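Local coordinates for protein heavy metal cation tricomponent efflux pump ZneA(CzcA-like) (Cupriavidus metallidurans, PDB 4K0J) that exchanges Zn(II) for protons across the inner membrane as a heavy metal efflux pump of the RND superfamily, at residues V16-F20 with L477-L482; I366-L370 with F394-V398; L689-P694 with E825-I830. The contacts are given in a common frame with arbitrary orientation. Residues are numbered along the deposited sequence.

Contact 1 of 3, residues V16-F20 with L477-L482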
loop_
_atom_site.group_PDB
_atom_site.type_symbol
_atom_site.label_atom_id
_atom_site.label_comp_id
_atom_site.label_asym_id
_atom_site.label_seq_id
_atom_site.Cartn_x
_atom_site.Cartn_y
_atom_site.Cartn_z
ATOM N N VAL C 16 -21.680 -28.158 27.845
ATOM C CA VAL C 16 -21.788 -28.034 26.394
ATOM C C VAL C 16 -23.048 -27.259 26.016
ATOM O O VAL C 16 -23.055 -26.524 25.032
ATOM C CB VAL C 16 -21.725 -29.400 25.650
ATOM C CG1 VAL C 16 -20.441 -30.140 25.994
ATOM C CG2 VAL C 16 -22.942 -30.260 25.954
ATOM N N ALA C 17 -24.101 -27.402 26.818
ATOM C CA ALA C 17 -25.335 -26.660 26.588
ATOM C C ALA C 17 -25.113 -25.167 26.796
ATOM O O ALA C 17 -25.554 -24.345 25.987
ATOM C CB ALA C 17 -26.437 -27.163 27.498
ATOM N N LEU C 18 -24.421 -24.820 27.876
ATOM C CA LEU C 18 -24.166 -23.416 28.182
ATOM C C LEU C 18 -23.246 -22.768 27.147
ATOM O O LEU C 18 -23.518 -21.662 26.675
ATOM C CB LEU C 18 -23.592 -23.254 29.591
ATOM C CG LEU C 18 -23.707 -21.838 30.162
ATOM C CD1 LEU C 18 -25.154 -21.371 30.126
ATOM C CD2 LEU C 18 -23.164 -21.769 31.580
ATOM N N VAL C 19 -22.166 -23.457 26.787
ATOM C CA VAL C 19 -21.243 -22.923 25.791
ATOM C C VAL C 19 -21.902 -22.833 24.415
ATOM O O VAL C 19 -21.614 -21.916 23.647
ATOM C CB VAL C 19 -19.915 -23.721 25.713
ATOM C CG1 VAL C 19 -20.147 -25.123 25.190
ATOM C CG2 VAL C 19 -18.905 -22.992 24.836
ATOM N N PHE C 20 -22.798 -23.768 24.110
ATOM C CA PHE C 20 -23.526 -23.711 22.848
ATOM C C PHE C 20 -24.511 -22.549 22.867
ATOM O O PHE C 20 -24.810 -21.959 21.830
ATOM C CB PHE C 20 -24.238 -25.031 22.553
ATOM C CG PHE C 20 -23.362 -26.058 21.882
ATOM C CD1 PHE C 20 -23.872 -26.881 20.890
ATOM C CD2 PHE C 20 -22.027 -26.193 22.232
ATOM C CE1 PHE C 20 -23.072 -27.827 20.269
ATOM C CE2 PHE C 20 -21.223 -27.136 21.616
ATOM C CZ PHE C 20 -21.746 -27.953 20.632
ATOM N N LEU C 477 -20.131 -31.168 14.840
ATOM C CA LEU C 477 -19.853 -30.837 16.233
ATOM C C LEU C 477 -21.116 -30.820 17.103
ATOM O O LEU C 477 -21.029 -30.747 18.327
ATOM C CB LEU C 477 -19.142 -29.482 16.309
ATOM C CG LEU C 477 -18.413 -29.113 17.603
ATOM C CD1 LEU C 477 -17.183 -29.990 17.790
ATOM C CD2 LEU C 477 -18.034 -27.638 17.610
ATOM N N VAL C 478 -22.285 -30.884 16.473
ATOM C CA VAL C 478 -23.549 -30.882 17.208
ATOM C C VAL C 478 -24.115 -32.288 17.346
ATOM O O VAL C 478 -24.511 -32.703 18.433
ATOM C CB VAL C 478 -24.604 -29.977 16.529
ATOM C CG1 VAL C 478 -26.014 -30.376 16.942
ATOM C CG2 VAL C 478 -24.344 -28.518 16.859
ATOM N N ALA C 479 -24.135 -33.015 16.233
ATOM C CA ALA C 479 -24.756 -34.334 16.166
ATOM C C ALA C 479 -24.088 -35.352 17.083
ATOM O O ALA C 479 -24.736 -36.272 17.586
ATOM C CB ALA C 479 -24.751 -34.837 14.734
ATOM N N LEU C 480 -22.788 -35.186 17.294
ATOM C CA LEU C 480 -22.033 -36.101 18.135
ATOM C C LEU C 480 -21.527 -35.377 19.379
ATOM O O LEU C 480 -20.361 -35.511 19.755
ATOM C CB LEU C 480 -20.863 -36.695 17.351
ATOM C CG LEU C 480 -21.189 -37.207 15.944
ATOM C CD1 LEU C 480 -19.958 -37.813 15.292
ATOM C CD2 LEU C 480 -22.328 -38.212 15.976
ATOM N N LEU C 481 -22.412 -34.608 20.011
ATOM C CA LEU C 481 -22.047 -33.838 21.196
ATOM C C LEU C 481 -23.259 -33.366 21.995
ATOM O O LEU C 481 -23.475 -33.802 23.124
ATOM C CB LEU C 481 -21.175 -32.646 20.805
ATOM C CG LEU C 481 -19.744 -32.656 21.342
ATOM C CD1 LEU C 481 -18.815 -31.917 20.401
ATOM C CD2 LEU C 481 -19.701 -32.027 22.722
ATOM N N LEU C 482 -24.045 -32.470 21.409
ATOM C CA LEU C 482 -25.207 -31.917 22.098
ATOM C C LEU C 482 -26.414 -32.840 21.974
ATOM O O LEU C 482 -27.304 -32.837 22.823
ATOM C CB LEU C 482 -25.550 -30.534 21.544
ATOM C CG LEU C 482 -26.548 -29.732 22.379
ATOM C CD1 LEU C 482 -25.958 -29.427 23.743
ATOM C CD2 LEU C 482 -26.938 -28.455 21.664
#
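The backbone of L477, in the last turn of helix 463-479, opens the contact: its carbonyl O lies 3.7 Å from F20 CZ, at the ring edge and near the ring plane. One residue on, V478 turns a methyl to the same ring, with CG2 3.7 Å from F20 CE1; its side chain also touches T365 and M372 of helix 365-379. Valine's two methyls diverge from CB, so this short side chain can meet both ring and helix. Both partners belong to the transmembrane bundle of an RND permease, where helix 13-31 is the first membrane helix and 463-479 the sixth of the N-terminal half. At L480 the chain leaves helical geometry, yet L482 N still reaches V478 O at 3.0 Å, so the turn stays compact and presents two leucines to helix 13-31. L481 places CD2 3.8 Å from V16 CG1. L482 does more: CD1 sits 3.8 Å from V16 CG2 and 4.0 Å from A17 CA, a small residue that allows close approach, while CD2 is 3.5 Å from F20 CD1. V16 and F20 lie one helical turn apart and so face the same partner, whereas L18 packs on V872 of the second subunit.

Contact 2 of 3, residues I366-L370 with F394-V398; sequences IPLSL and FGIIV
Build I366-L370 as regular alpha-helix, part of helix 365-379, with L370 N hydrogen-bonded to I366 O at 3.1 Å. F394-V398 forms no regular helix: F394 has the unusual phi/psi of 60/-59°, the following residues have negative phi, and I397 N donates to F394 O at 2.9 Å, closing a tight turn. The backbones come nearest at I366 and F394, whose CA atoms are 6.5 Å apart. The F394 ring (chi1 -82°, chi2 169°) makes a CH-pi contact: I366 CG2 stands over one face, 3.8 Å from the centroid and 15° off the normal. L370, with chi1 between wells at -92° and chi2 40°, adds CD2 3.5 Å from F394 CE2. Two aliphatic pairs follow: I366 (mt) sends CG1 to 3.5 Å from V398 CG1, and L370 CD1 lies 4.2 Å from CD1 of I397 (mt). Polar S369 has OG 4.0 Å from I397 CG2 but hydrogen-bonds back to T365 O, which satisfies a hydroxyl in an apolar setting. A475 of helix 463-479 touches both S369 and I397. Helix 365-379 thus packs on an irregular break between helices 386-389 and 399-411, within a predicted membrane span, in the buried interior of the N-terminal half of the RND transmembrane bundle.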
loop_
_atom_site.group_PDB
_atom_site.type_symbol
_atom_site.label_atom_id
_atom_site.label_comp_id
_atom_site.label_asym_id
_atom_site.label_seq_id
_atom_site.Cartn_x
_atom_site.Cartn_y
_atom_site.Cartn_z
ATOM N N ILE C 366 -30.192 -26.898 12.851
ATOM C CA ILE C 366 -30.219 -25.886 11.795
ATOM C C ILE C 366 -29.936 -24.463 12.295
ATOM O O ILE C 366 -29.049 -23.798 11.764
ATOM C CB ILE C 366 -31.549 -25.926 10.994
ATOM C CG1 ILE C 366 -31.724 -27.287 10.319
ATOM C CG2 ILE C 366 -31.592 -24.803 9.967
ATOM C CD1 ILE C 366 -33.093 -27.505 9.723
ATOM N N PRO C 367 -30.675 -23.985 13.318
ATOM C CA PRO C 367 -30.347 -22.631 13.778
ATOM C C PRO C 367 -29.013 -22.583 14.517
ATOM O O PRO C 367 -28.324 -21.562 14.479
ATOM C CB PRO C 367 -31.493 -22.305 14.739
ATOM C CG PRO C 367 -31.939 -23.624 15.244
ATOM C CD PRO C 367 -31.799 -24.560 14.081
ATOM N N LEU C 368 -28.659 -23.678 15.180
ATOM C CA LEU C 368 -27.397 -23.752 15.905
ATOM C C LEU C 368 -26.216 -23.638 14.954
ATOM O O LEU C 368 -25.323 -22.819 15.161
ATOM C CB LEU C 368 -27.307 -25.052 16.705
ATOM C CG LEU C 368 -27.584 -24.963 18.210
ATOM C CD1 LEU C 368 -28.863 -24.189 18.492
ATOM C CD2 LEU C 368 -27.660 -26.353 18.813
ATOM N N SER C 369 -26.219 -24.458 13.909
ATOM C CA SER C 369 -25.144 -24.445 12.924
ATOM C C SER C 369 -25.044 -23.098 12.213
ATOM O O SER C 369 -23.950 -22.589 11.979
ATOM C CB SER C 369 -25.343 -25.566 11.904
ATOM O OG SER C 369 -25.339 -26.829 12.540
ATOM N N LEU C 370 -26.194 -22.530 11.875
ATOM C CA LEU C 370 -26.243 -21.232 11.215
ATOM C C LEU C 370 -25.558 -20.155 12.055
ATOM O O LEU C 370 -24.729 -19.397 11.550
ATOM C CB LEU C 370 -27.692 -20.840 10.910
ATOM C CG LEU C 370 -28.241 -21.230 9.534
ATOM C CD1 LEU C 370 -27.779 -22.623 9.111
ATOM C CD2 LEU C 370 -29.765 -21.137 9.517
ATOM N N PHE C 394 -30.426 -26.940 4.111
ATOM C CA PHE C 394 -30.964 -27.165 5.457
ATOM C C PHE C 394 -31.163 -28.646 5.765
ATOM O O PHE C 394 -30.588 -29.173 6.716
ATOM C CB PHE C 394 -32.272 -26.400 5.682
ATOM C CG PHE C 394 -32.076 -24.966 6.062
ATOM C CD1 PHE C 394 -33.146 -24.090 6.085
ATOM C CD2 PHE C 394 -30.821 -24.493 6.402
ATOM C CE1 PHE C 394 -32.969 -22.769 6.439
ATOM C CE2 PHE C 394 -30.638 -23.172 6.756
ATOM C CZ PHE C 394 -31.713 -22.310 6.776
ATOM N N GLY C 395 -31.974 -29.316 4.955
ATOM C CA GLY C 395 -32.202 -30.739 5.105
ATOM C C GLY C 395 -30.984 -31.579 4.770
ATOM O O GLY C 395 -31.046 -32.805 4.812
ATOM N N ILE C 396 -29.878 -30.925 4.428
ATOM C CA ILE C 396 -28.623 -31.623 4.175
ATOM C C ILE C 396 -27.683 -31.410 5.355
ATOM O O ILE C 396 -26.632 -32.049 5.458
ATOM C CB ILE C 396 -27.952 -31.133 2.877
ATOM C CG1 ILE C 396 -27.160 -32.259 2.212
ATOM C CG2 ILE C 396 -27.060 -29.928 3.149
ATOM C CD1 ILE C 396 -26.517 -31.856 0.904
ATOM N N ILE C 397 -28.078 -30.508 6.247
ATOM C CA ILE C 397 -27.311 -30.212 7.452
ATOM C C ILE C 397 -27.642 -31.204 8.560
ATOM O O ILE C 397 -26.762 -31.646 9.301
ATOM C CB ILE C 397 -27.617 -28.790 7.975
ATOM C CG1 ILE C 397 -27.570 -27.769 6.838
ATOM C CG2 ILE C 397 -26.652 -28.402 9.090
ATOM C CD1 ILE C 397 -27.872 -26.356 7.287
ATOM N N VAL C 398 -28.919 -31.552 8.664
ATOM C CA VAL C 398 -29.408 -32.387 9.751
ATOM C C VAL C 398 -29.163 -33.872 9.521
ATOM O O VAL C 398 -29.321 -34.678 10.435
ATOM C CB VAL C 398 -30.907 -32.168 9.974
ATOM C CG1 VAL C 398 -31.171 -30.721 10.317
ATOM C CG2 VAL C 398 -31.689 -32.577 8.736
#

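Contact 3 of 3, residues L689-P694 with E825-I830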
loop_
_atom_site.group_PDB
_atom_site.type_symbol
_atom_site.label_atom_id
_atom_site.label_comp_id
_atom_site.label_asym_id
_atom_site.label_seq_id
_atom_site.Cartn_x
_atom_site.Cartn_y
_atom_site.Cartn_z
ATOM N N LEU C 689 -24.905 -12.150 -41.478
ATOM C CA LEU C 689 -24.901 -13.591 -41.268
ATOM C C LEU C 689 -25.493 -13.937 -39.912
ATOM O O LEU C 689 -26.496 -14.645 -39.825
ATOM C CB LEU C 689 -23.477 -14.146 -41.377
ATOM C CG LEU C 689 -23.288 -15.668 -41.416
ATOM C CD1 LEU C 689 -23.137 -16.266 -40.021
ATOM C CD2 LEU C 689 -24.435 -16.333 -42.164
ATOM N N LEU C 690 -24.858 -13.431 -38.859
ATOM C CA LEU C 690 -25.263 -13.723 -37.491
ATOM C C LEU C 690 -26.716 -13.380 -37.232
ATOM O O LEU C 690 -27.376 -14.035 -36.424
ATOM C CB LEU C 690 -24.385 -12.968 -36.498
ATOM C CG LEU C 690 -22.972 -13.504 -36.307
ATOM C CD1 LEU C 690 -22.280 -12.726 -35.211
ATOM C CD2 LEU C 690 -23.017 -14.985 -35.977
ATOM N N LYS C 691 -27.221 -12.358 -37.917
ATOM C CA LYS C 691 -28.592 -11.933 -37.664
ATOM C C LYS C 691 -29.609 -12.859 -38.324
ATOM O O LYS C 691 -30.815 -12.660 -38.198
ATOM C CB LYS C 691 -28.804 -10.472 -38.065
ATOM C CG LYS C 691 -28.801 -10.206 -39.551
ATOM C CD LYS C 691 -28.695 -8.710 -39.824
ATOM C CE LYS C 691 -29.689 -7.908 -38.987
ATOM N NZ LYS C 691 -29.650 -6.454 -39.322
ATOM N N THR C 692 -29.113 -13.884 -39.011
ATOM C CA THR C 692 -29.977 -14.891 -39.624
ATOM C C THR C 692 -30.130 -16.130 -38.737
ATOM O O THR C 692 -31.136 -16.835 -38.814
ATOM C CB THR C 692 -29.467 -15.313 -41.024
ATOM O OG1 THR C 692 -28.114 -15.781 -40.930
ATOM C CG2 THR C 692 -29.525 -14.139 -41.989
ATOM N N VAL C 693 -29.128 -16.388 -37.901
ATOM C CA VAL C 693 -29.163 -17.510 -36.962
ATOM C C VAL C 693 -30.300 -17.346 -35.942
ATOM O O VAL C 693 -30.403 -16.307 -35.290
ATOM C CB VAL C 693 -27.809 -17.662 -36.232
ATOM C CG1 VAL C 693 -27.811 -18.880 -35.323
ATOM C CG2 VAL C 693 -26.673 -17.743 -37.239
ATOM N N PRO C 694 -31.159 -18.374 -35.808
ATOM C CA PRO C 694 -32.361 -18.344 -34.958
ATOM C C PRO C 694 -32.105 -18.099 -33.470
ATOM O O PRO C 694 -33.064 -17.904 -32.725
ATOM C CB PRO C 694 -32.960 -19.741 -35.151
ATOM C CG PRO C 694 -32.462 -20.188 -36.469
ATOM C CD PRO C 694 -31.076 -19.626 -36.581
ATOM N N GLU C 825 -23.521 -23.458 -33.877
ATOM C CA GLU C 825 -24.101 -23.217 -35.193
ATOM C C GLU C 825 -23.598 -21.932 -35.845
ATOM O O GLU C 825 -23.082 -21.955 -36.961
ATOM C CB GLU C 825 -25.624 -23.185 -35.090
ATOM C CG GLU C 825 -26.327 -22.780 -36.368
ATOM C CD GLU C 825 -27.835 -22.787 -36.221
ATOM O OE1 GLU C 825 -28.481 -21.806 -36.648
ATOM O OE2 GLU C 825 -28.375 -23.777 -35.680
ATOM N N ALA C 826 -23.753 -20.811 -35.144
ATOM C CA ALA C 826 -23.362 -19.513 -35.686
ATOM C C ALA C 826 -21.866 -19.432 -35.978
ATOM O O ALA C 826 -21.468 -19.056 -37.083
ATOM C CB ALA C 826 -23.787 -18.398 -34.753
ATOM N N ARG C 827 -21.041 -19.785 -34.993
ATOM C CA ARG C 827 -19.588 -19.784 -35.181
ATOM C C ARG C 827 -19.165 -20.700 -36.329
ATOM O O ARG C 827 -18.221 -20.392 -37.061
ATOM C CB ARG C 827 -18.864 -20.169 -33.886
ATOM C CG ARG C 827 -17.407 -20.561 -34.051
ATOM C CD ARG C 827 -16.845 -21.131 -32.754
ATOM N NE ARG C 827 -16.476 -20.092 -31.796
ATOM C CZ ARG C 827 -15.242 -19.617 -31.648
ATOM N NH1 ARG C 827 -14.252 -20.089 -32.394
ATOM N NH2 ARG C 827 -14.994 -18.669 -30.755
ATOM N N MET C 828 -19.868 -21.818 -36.495
ATOM C CA MET C 828 -19.606 -22.692 -37.636
ATOM C C MET C 828 -19.952 -21.980 -38.946
ATOM O O MET C 828 -19.224 -22.087 -39.932
ATOM C CB MET C 828 -20.375 -24.012 -37.518
ATOM C CG MET C 828 -19.988 -25.052 -38.563
ATOM S SD MET C 828 -20.749 -26.664 -38.291
ATOM C CE MET C 828 -20.097 -27.081 -36.674
ATOM N N ARG C 829 -21.056 -21.242 -38.944
ATOM C CA ARG C 829 -21.474 -20.510 -40.136
ATOM C C ARG C 829 -20.592 -19.291 -40.423
ATOM O O ARG C 829 -20.666 -18.705 -41.503
ATOM C CB ARG C 829 -22.941 -20.086 -40.020
ATOM C CG ARG C 829 -23.920 -21.246 -39.921
ATOM C CD ARG C 829 -25.350 -20.745 -39.830
ATOM N NE ARG C 829 -25.695 -19.899 -40.968
ATOM C CZ ARG C 829 -26.862 -19.279 -41.115
ATOM N NH1 ARG C 829 -27.802 -19.409 -40.188
ATOM N NH2 ARG C 829 -27.087 -18.531 -42.185
ATOM N N ILE C 830 -19.763 -18.909 -39.454
ATOM C CA ILE C 830 -18.848 -17.777 -39.620
ATOM C C ILE C 830 -17.666 -18.131 -40.528
ATOM O O ILE C 830 -17.187 -17.293 -41.296
ATOM C CB ILE C 830 -18.328 -17.262 -38.251
ATOM C CG1 ILE C 830 -19.467 -16.628 -37.453
ATOM C CG2 ILE C 830 -17.208 -16.246 -38.429
ATOM C CD1 ILE C 830 -20.088 -15.433 -38.131
#
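R829 makes the largest contribution, and its conformation explains why. With chi1 to chi3 in m, t and p, its aliphatic stem extends from helix 820-830 and then bends, laying the guanidinium beside the turn that follows helix 676-690: NH2 is 3.4 Å from L689 CD2 and NH1 3.6 Å from V693 CG2. A long arginine can lay its guanidinium against apolar L689 and V693 at this partly exposed margin. E825, one helical turn earlier, is stretched through chi1 and chi2 (both t), carrying OE1 to 3.3 Å from V693 CG1 and 3.4 Å from P694 CD. Beneath these polar ends lies an aliphatic layer. L689, t at chi1 with chi2 -89°, spreads CD1 toward I830 and CD2 toward R829. I830 (both chi m) points CD1 between two leucines, 3.7 Å from L689 CD1 and 3.7 Å from L690 CD2. L690 (mt) also brings CD2 to 3.7 Å from A826 CB, and V693 (chi1 t) puts CG2 3.9 Å from that CB; alanine permits the approach. L690 and I830 rest on W845 of strand 843-847. Two helices on a four-stranded antiparallel sheet of order 4-1-3-2 form a ferredoxin-like split beta-alpha-beta fold, as in the porter subdomains of RND pumps.

Contacts 1 and 2 are neighbours in the transmembrane bundle, their centres 14 Å apart, and contact 2 is nested within the chain loop closed by contact 1. They meet where L482 CD2 packs 3.6 Å from L368 CD2, and helices 365-379 and 463-479 take part in both surroundings. Contact 2 is the more buried; contact 1, farther from the chain centre, is only partly so. Contact 3 stands apart, about 61 Å and 48 Å from them between centres, outside the membrane bundle, in a ferredoxin-like RND porter subdomain. Its chemistry follows its place: the membrane contacts are almost wholly aliphatic and aromatic, whereas contact 3 covers an aliphatic layer with charged side chains at a partly exposed margin.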